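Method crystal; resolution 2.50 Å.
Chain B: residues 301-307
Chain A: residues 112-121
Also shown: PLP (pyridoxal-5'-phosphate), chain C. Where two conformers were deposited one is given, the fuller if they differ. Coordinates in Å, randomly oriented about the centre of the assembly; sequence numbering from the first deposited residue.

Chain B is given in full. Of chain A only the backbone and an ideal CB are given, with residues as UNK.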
ATOM      1  N   ASN B 301       8.358   1.652   2.668  1.00 29.50           N
ATOM      2  CA  ASN B 301       7.412   0.546   2.978  1.00 29.57           C
ATOM      3  C   ASN B 301       7.229   0.380   4.477  1.00 29.06           C
ATOM      4  O   ASN B 301       6.104   0.301   4.935  1.00 29.75           O
ATOM      5  CB  ASN B 301       7.861  -0.810   2.399  1.00 29.72           C
ATOM      6  CG  ASN B 301       7.403  -1.047   0.967  1.00 29.78           C
ATOM      7  OD1 ASN B 301       6.385  -0.513   0.523  1.00 31.23           O
ATOM      8  ND2 ASN B 301       8.113  -1.919   0.263  1.00 28.57           N
ATOM      9  N   ALA B 302       8.330   0.379   5.236  1.00 29.49           N
ATOM     10  CA  ALA B 302       8.274   0.291   6.719  1.00 29.51           C
ATOM     11  C   ALA B 302       7.350   1.356   7.332  1.00 30.17           C
ATOM     12  O   ALA B 302       6.563   1.044   8.217  1.00 30.93           O
ATOM     13  CB  ALA B 302       9.668   0.390   7.347  1.00 27.39           C
ATOM     14  N   VAL B 303       7.402   2.588   6.828  1.00 29.72           N
ATOM     15  CA  VAL B 303       6.596   3.664   7.406  1.00 29.52           C
ATOM     16  C   VAL B 303       5.162   3.737   6.875  1.00 28.66           C
ATOM     17  O   VAL B 303       4.224   3.863   7.657  1.00 29.30           O
ATOM     18  CB  VAL B 303       7.300   5.032   7.221  1.00 29.55           C
ATOM     19  CG1 VAL B 303       6.408   6.168   7.729  1.00 28.52           C
ATOM     20  CG2 VAL B 303       8.665   5.012   7.931  1.00 29.00           C
ATOM     21  N   VAL B 304       5.010   3.692   5.563  1.00 28.79           N
ATOM     22  CA  VAL B 304       3.699   3.822   4.915  1.00 29.78           C
ATOM     23  C   VAL B 304       2.868   2.546   4.961  1.00 31.23           C
ATOM     24  O   VAL B 304       1.658   2.643   5.150  1.00 32.82           O
ATOM     25  CB  VAL B 304       3.842   4.298   3.439  1.00 29.35           C
ATOM     26  CG1 VAL B 304       2.474   4.315   2.707  1.00 28.70           C
ATOM     27  CG2 VAL B 304       4.501   5.667   3.397  1.00 27.96           C
ATOM     28  N   ASN B 305       3.510   1.378   4.813  1.00 31.88           N
ATOM     29  CA  ASN B 305       2.831   0.058   4.737  1.00 33.69           C
ATOM     30  C   ASN B 305       3.134  -1.020   5.804  1.00 34.64           C
ATOM     31  O   ASN B 305       2.459  -2.040   5.833  1.00 34.15           O
ATOM     32  CB  ASN B 305       3.238  -0.581   3.404  1.00 33.89           C
ATOM     33  CG  ASN B 305       2.744   0.172   2.207  1.00 34.02           C
ATOM     34  OD1 ASN B 305       1.666   0.767   2.215  1.00 34.07           O
ATOM     35  ND2 ASN B 305       3.528   0.118   1.139  1.00 34.56           N
ATOM     36  N   LEU B 306       4.171  -0.819   6.626  1.00 35.57           N
ATOM     37  CA  LEU B 306       4.703  -1.804   7.590  1.00 35.48           C
ATOM     38  C   LEU B 306       5.493  -2.833   6.729  1.00 35.38           C
ATOM     39  O   LEU B 306       6.724  -2.912   6.802  1.00 35.69           O
ATOM     40  CB  LEU B 306       3.610  -2.396   8.507  1.00 36.15           C
ATOM     41  CG  LEU B 306       3.900  -2.693   9.986  1.00 36.93           C
ATOM     42  CD1 LEU B 306       4.274  -1.404  10.711  1.00 37.89           C
ATOM     43  CD2 LEU B 306       2.692  -3.306  10.691  1.00 36.22           C
ATOM     44  N   ALA B 307       4.785  -3.592   5.907  1.00 34.52           N
ATOM     45  CA  ALA B 307       5.370  -4.533   4.957  1.00 34.28           C
ATOM     46  C   ALA B 307       4.476  -4.550   3.690  1.00 34.21           C
ATOM     47  O   ALA B 307       3.298  -4.217   3.748  1.00 33.61           O
ATOM     48  CB  ALA B 307       5.490  -5.917   5.578  1.00 33.55           C
TER
ATOM     49  N   UNK A 112      -7.802  -0.344   3.420  1.00 33.22           N
ATOM     50  CA  UNK A 112      -6.432   0.138   3.205  1.00 33.57           C
ATOM     51  C   UNK A 112      -5.473  -1.067   3.207  1.00 34.23           C
ATOM     52  O   UNK A 112      -5.883  -2.177   3.563  1.00 34.86           O
ATOM     53  CB  UNK A 112      -6.035   1.153   4.279  1.00 33.57           C
ATOM     54  N   UNK A 113      -4.220  -0.857   2.794  1.00 34.03           N
ATOM     55  CA  UNK A 113      -3.192  -1.912   2.776  1.00 33.70           C
ATOM     56  C   UNK A 113      -2.564  -2.084   4.175  1.00 33.46           C
ATOM     57  O   UNK A 113      -1.388  -1.810   4.375  1.00 31.26           O
ATOM     58  CB  UNK A 113      -2.108  -1.581   1.748  1.00 33.70           C
ATOM     59  N   UNK A 114      -3.368  -2.613   5.107  1.00 34.08           N
ATOM     60  CA  UNK A 114      -3.051  -2.729   6.540  1.00 34.22           C
ATOM     61  C   UNK A 114      -3.462  -1.434   7.253  1.00 34.75           C
ATOM     62  O   UNK A 114      -3.650  -0.394   6.603  1.00 35.72           O
ATOM     63  CB  UNK A 114      -1.562  -3.012   6.751  1.00 34.22           C
ATOM     64  N   UNK A 115      -3.649  -1.484   8.573  1.00 34.72           N
ATOM     65  CA  UNK A 115      -3.989  -0.274   9.356  0.50 34.62           C
ATOM     66  C   UNK A 115      -2.885   0.788   9.327  1.00 34.24           C
ATOM     67  O   UNK A 115      -3.166   1.949   9.499  1.00 33.78           O
ATOM     68  CB  UNK A 115      -4.275  -0.660  10.809  0.50 34.62           C
ATOM     69  N   UNK A 116      -1.629   0.378   9.092  1.00 34.42           N
ATOM     70  CA  UNK A 116      -0.491   1.312   8.970  1.00 34.86           C
ATOM     71  C   UNK A 116      -0.730   2.310   7.815  1.00 36.44           C
ATOM     72  O   UNK A 116      -0.458   3.513   7.938  1.00 36.29           O
ATOM     73  CB  UNK A 116       0.809   0.540   8.739  1.00 34.86           C
ATOM     74  N   UNK A 117      -1.240   1.781   6.701  1.00 36.85           N
ATOM     75  CA  UNK A 117      -1.635   2.566   5.536  1.00 36.95           C
ATOM     76  C   UNK A 117      -2.748   3.532   5.963  1.00 36.06           C
ATOM     77  O   UNK A 117      -2.743   4.708   5.580  1.00 36.22           O
ATOM     78  CB  UNK A 117      -2.095   1.662   4.390  1.00 36.95           C
ATOM     79  N   UNK A 118      -3.677   3.049   6.790  1.00 35.05           N
ATOM     80  CA  UNK A 118      -4.735   3.904   7.342  1.00 34.40           C
ATOM     81  C   UNK A 118      -4.152   5.070   8.167  1.00 34.56           C
ATOM     82  O   UNK A 118      -4.609   6.196   8.019  1.00 35.99           O
ATOM     83  CB  UNK A 118      -5.679   3.070   8.211  1.00 34.40           C
ATOM     84  N   UNK A 119      -3.128   4.819   8.985  1.00 34.06           N
ATOM     85  CA  UNK A 119      -2.552   5.889   9.818  1.00 33.78           C
ATOM     86  C   UNK A 119      -1.734   6.870   9.010  1.00 32.78           C
ATOM     87  O   UNK A 119      -1.758   8.058   9.323  1.00 33.49           O
ATOM     88  CB  UNK A 119      -1.677   5.291  10.922  1.00 33.78           C
ATOM     89  N   UNK A 120      -1.024   6.386   7.986  1.00 32.32           N
ATOM     90  CA  UNK A 120      -0.308   7.265   7.061  1.00 32.33           C
ATOM     91  C   UNK A 120      -1.308   8.242   6.408  1.00 32.77           C
ATOM     92  O   UNK A 120      -1.030   9.425   6.316  1.00 32.10           O
ATOM     93  CB  UNK A 120       0.427   6.447   5.998  1.00 32.33           C
ATOM     94  N   UNK A 121      -2.481   7.750   6.014  1.00 33.22           N
ATOM     95  CA  UNK A 121      -3.507   8.628   5.467  1.00 34.04           C
ATOM     96  C   UNK A 121      -4.086   9.563   6.533  1.00 35.10           C
ATOM     97  O   UNK A 121      -3.992  10.792   6.371  1.00 36.05           O
ATOM     98  CB  UNK A 121      -4.626   7.795   4.839  1.00 34.04           C
TER
HETATM   99  N1  PLP C 500      -2.123  -0.810  15.602  1.00 49.48           N
HETATM  100  C2  PLP C 500      -1.380  -1.364  16.622  1.00 50.57           C
HETATM  101  C2A PLP C 500      -1.728  -0.977  18.024  1.00 50.11           C
HETATM  102  C3  PLP C 500      -0.342  -2.276  16.321  1.00 51.41           C
HETATM  103  O3  PLP C 500       0.418  -2.853  17.303  1.00 50.06           O
HETATM  104  C4  PLP C 500      -0.055  -2.594  14.972  1.00 52.20           C
HETATM  105  C4A PLP C 500       1.237  -3.356  14.697  1.00 53.42           C
HETATM  106  O4A PLP C 500       1.262  -4.343  13.951  1.00 54.71           O
HETATM  107  C5  PLP C 500      -0.842  -1.998  13.932  1.00 50.64           C
HETATM  108  C6  PLP C 500      -1.872  -1.109  14.290  1.00 49.70           C
HETATM  109  C5A PLP C 500      -0.589  -2.241  12.430  1.00 48.52           C
HETATM  110  O4P PLP C 500      -1.259  -3.372  11.914  1.00 45.22           O
HETATM  111  P   PLP C 500      -1.379  -3.607  10.331  1.00 40.81           P
HETATM  112  O1P PLP C 500      -0.799  -2.597   9.370  1.00 40.33           O
HETATM  113  O2P PLP C 500      -2.859  -3.647  10.156  1.00 40.66           O
HETATM  114  O3P PLP C 500      -0.726  -4.910  10.088  1.00 38.75           O

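At position 112 the ideal CB has nothing of chain B within 5.5 Å, so this contact sets no preference. The residue is Thr A112, whose OG1 donates a hydrogen bond to the backbone O of position 114 (2.8 Å), bracing the turn before the helix.

Position 113 points its CB toward chain B, 4.5 Å from Asn B305 OD1. That gap invites a polar side chain, whether reaching an acceptor directly or through water; Asn, Ser or Gln would do. It is Asn A113. Its ND2 donates to water 2 (2.8 Å from the water O), which in turn donates to Asn B305 OD1 (2.7 Å from the same O), so a solvent molecule completes the link.

Position 114 has phi 87°, which favours glycine, and an ideal CB would lie 2.8 Å from PLP O1P, a clash. Both arguments agree on Gly A114, the N-cap residue.

At 115 the CB points away from chain B, leaving the choice wide. The backbone matters more: Ser A115 N donates to PLP O2P (2.8 Å), as the free amides of a helix start readily do for phosphate.

Position 116 faces chain B squarely, its CB 4.1 Å from Leu B306 CB and 4.2 Å from Val B304 O. Near the end of chain B's helix, carbonyls lack the amide partners found further back, so a long side chain with a donor at its tip would suit: Gln, Lys or Arg. Gln A116, with chi1 t and chi2 p, sends NE2 to Val B303 O in a nearly straight hydrogen bond (2.8 Å, 171°). Its aliphatic part packs on the backbone, CG lying 3.7 Å from Leu B306 N, while its own N holds PLP O1P at 3.1 Å.

At 117 the CB points sideways, 4.0 Å from Val B304 O, where a small or medium side chain, polar or not, could fit. Asn A117 uses OD1 to accept from Asn A113 N (3.1 Å), tying the helix start to the preceding loop. Its CA makes a CH···O contact with Val B304 O (3.3 Å), bringing the two backbones close.

Positions 118 and 119 have no chain B atom near their CBs, so chain B sets no preference at either and many helix-compatible residues would suit. Ala A118 points away; Phe A119 sets its ring edge near the cofactor, CE2 3.7 Å from PLP C6.

Position 120 points toward chain B beside the Val B304 side chain, so a large apolar residue, Leu, Met or an aromatic, is expected. Phe A120 offers a ring face to Val B304 CG2, 3.8 Å from the ring centroid.

At 121 chain B again exerts no demand; Tyr A121 makes no contact with it.

Chain A, residues 112-121: TNGSQNAFFY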
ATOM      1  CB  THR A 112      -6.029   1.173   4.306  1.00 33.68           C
ATOM      2  OG1 THR A 112      -6.051   0.560   5.610  1.00 33.60           O
ATOM      3  CG2 THR A 112      -6.980   2.362   4.307  1.00 32.96           C
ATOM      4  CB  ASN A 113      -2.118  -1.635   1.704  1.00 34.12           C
ATOM      5  CG  ASN A 113      -2.652  -1.752   0.272  1.00 34.57           C
ATOM      6  OD1 ASN A 113      -3.616  -2.479   0.000  1.00 33.89           O
ATOM      7  ND2 ASN A 113      -2.004  -1.040  -0.657  1.00 35.20           N
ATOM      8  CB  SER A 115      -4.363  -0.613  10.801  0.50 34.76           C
ATOM      9  OG  SER A 115      -5.664  -1.154  10.833  0.50 34.89           O
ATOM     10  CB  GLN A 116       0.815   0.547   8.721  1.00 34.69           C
ATOM     11  CG  GLN A 116       2.115   1.411   8.755  1.00 34.25           C
ATOM     12  CD  GLN A 116       2.421   1.990  10.115  1.00 33.28           C
ATOM     13  OE1 GLN A 116       1.967   1.472  11.144  1.00 33.84           O
ATOM     14  NE2 GLN A 116       3.215   3.058  10.133  1.00 32.14           N
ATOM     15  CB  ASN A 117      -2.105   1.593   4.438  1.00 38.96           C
ATOM     16  CG  ASN A 117      -2.003   2.136   3.041  1.00 39.88           C
ATOM     17  OD1 ASN A 117      -2.855   1.850   2.191  1.00 40.67           O
ATOM     18  ND2 ASN A 117      -0.927   2.842   2.764  1.00 41.12           N
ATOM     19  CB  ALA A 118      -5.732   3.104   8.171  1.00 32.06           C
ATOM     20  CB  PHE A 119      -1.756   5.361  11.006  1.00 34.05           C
ATOM     21  CG  PHE A 119      -2.481   4.327  11.769  1.00 35.00           C
ATOM     22  CD1 PHE A 119      -3.779   4.558  12.243  1.00 35.94           C
ATOM     23  CD2 PHE A 119      -1.895   3.092  12.000  1.00 35.37           C
ATOM     24  CE1 PHE A 119      -4.465   3.569  12.944  1.00 35.67           C
ATOM     25  CE2 PHE A 119      -2.567   2.123  12.677  1.00 35.00           C
ATOM     26  CZ  PHE A 119      -3.856   2.359  13.157  1.00 35.35           C
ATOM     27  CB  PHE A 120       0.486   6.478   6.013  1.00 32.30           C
ATOM     28  CG  PHE A 120       1.117   7.353   4.968  1.00 32.39           C
ATOM     29  CD1 PHE A 120       2.232   8.118   5.277  1.00 32.82           C
ATOM     30  CD2 PHE A 120       0.582   7.445   3.693  1.00 32.06           C
ATOM     31  CE1 PHE A 120       2.822   8.964   4.321  1.00 32.46           C
ATOM     32  CE2 PHE A 120       1.163   8.281   2.731  1.00 32.47           C
ATOM     33  CZ  PHE A 120       2.290   9.035   3.044  1.00 32.70           C
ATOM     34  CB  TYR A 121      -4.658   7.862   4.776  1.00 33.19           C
ATOM     35  CG  TYR A 121      -4.311   7.032   3.541  1.00 33.25           C
ATOM     36  CD1 TYR A 121      -3.207   7.304   2.729  1.00 33.37           C
ATOM     37  CD2 TYR A 121      -5.177   6.014   3.139  1.00 33.93           C
ATOM     38  CE1 TYR A 121      -2.949   6.529   1.587  1.00 34.78           C
ATOM     39  CE2 TYR A 121      -4.945   5.246   2.018  1.00 33.94           C
ATOM     40  CZ  TYR A 121      -3.833   5.490   1.238  1.00 34.62           C
ATOM     41  OH  TYR A 121      -3.621   4.751   0.109  1.00 33.62           O
TER
HETATM   42  O   HOH W   1       0.861  -2.829   3.028  1.00 35.19           O
HETATM   43  O   HOH W   2       0.061   0.709   0.000  1.00 39.03           O
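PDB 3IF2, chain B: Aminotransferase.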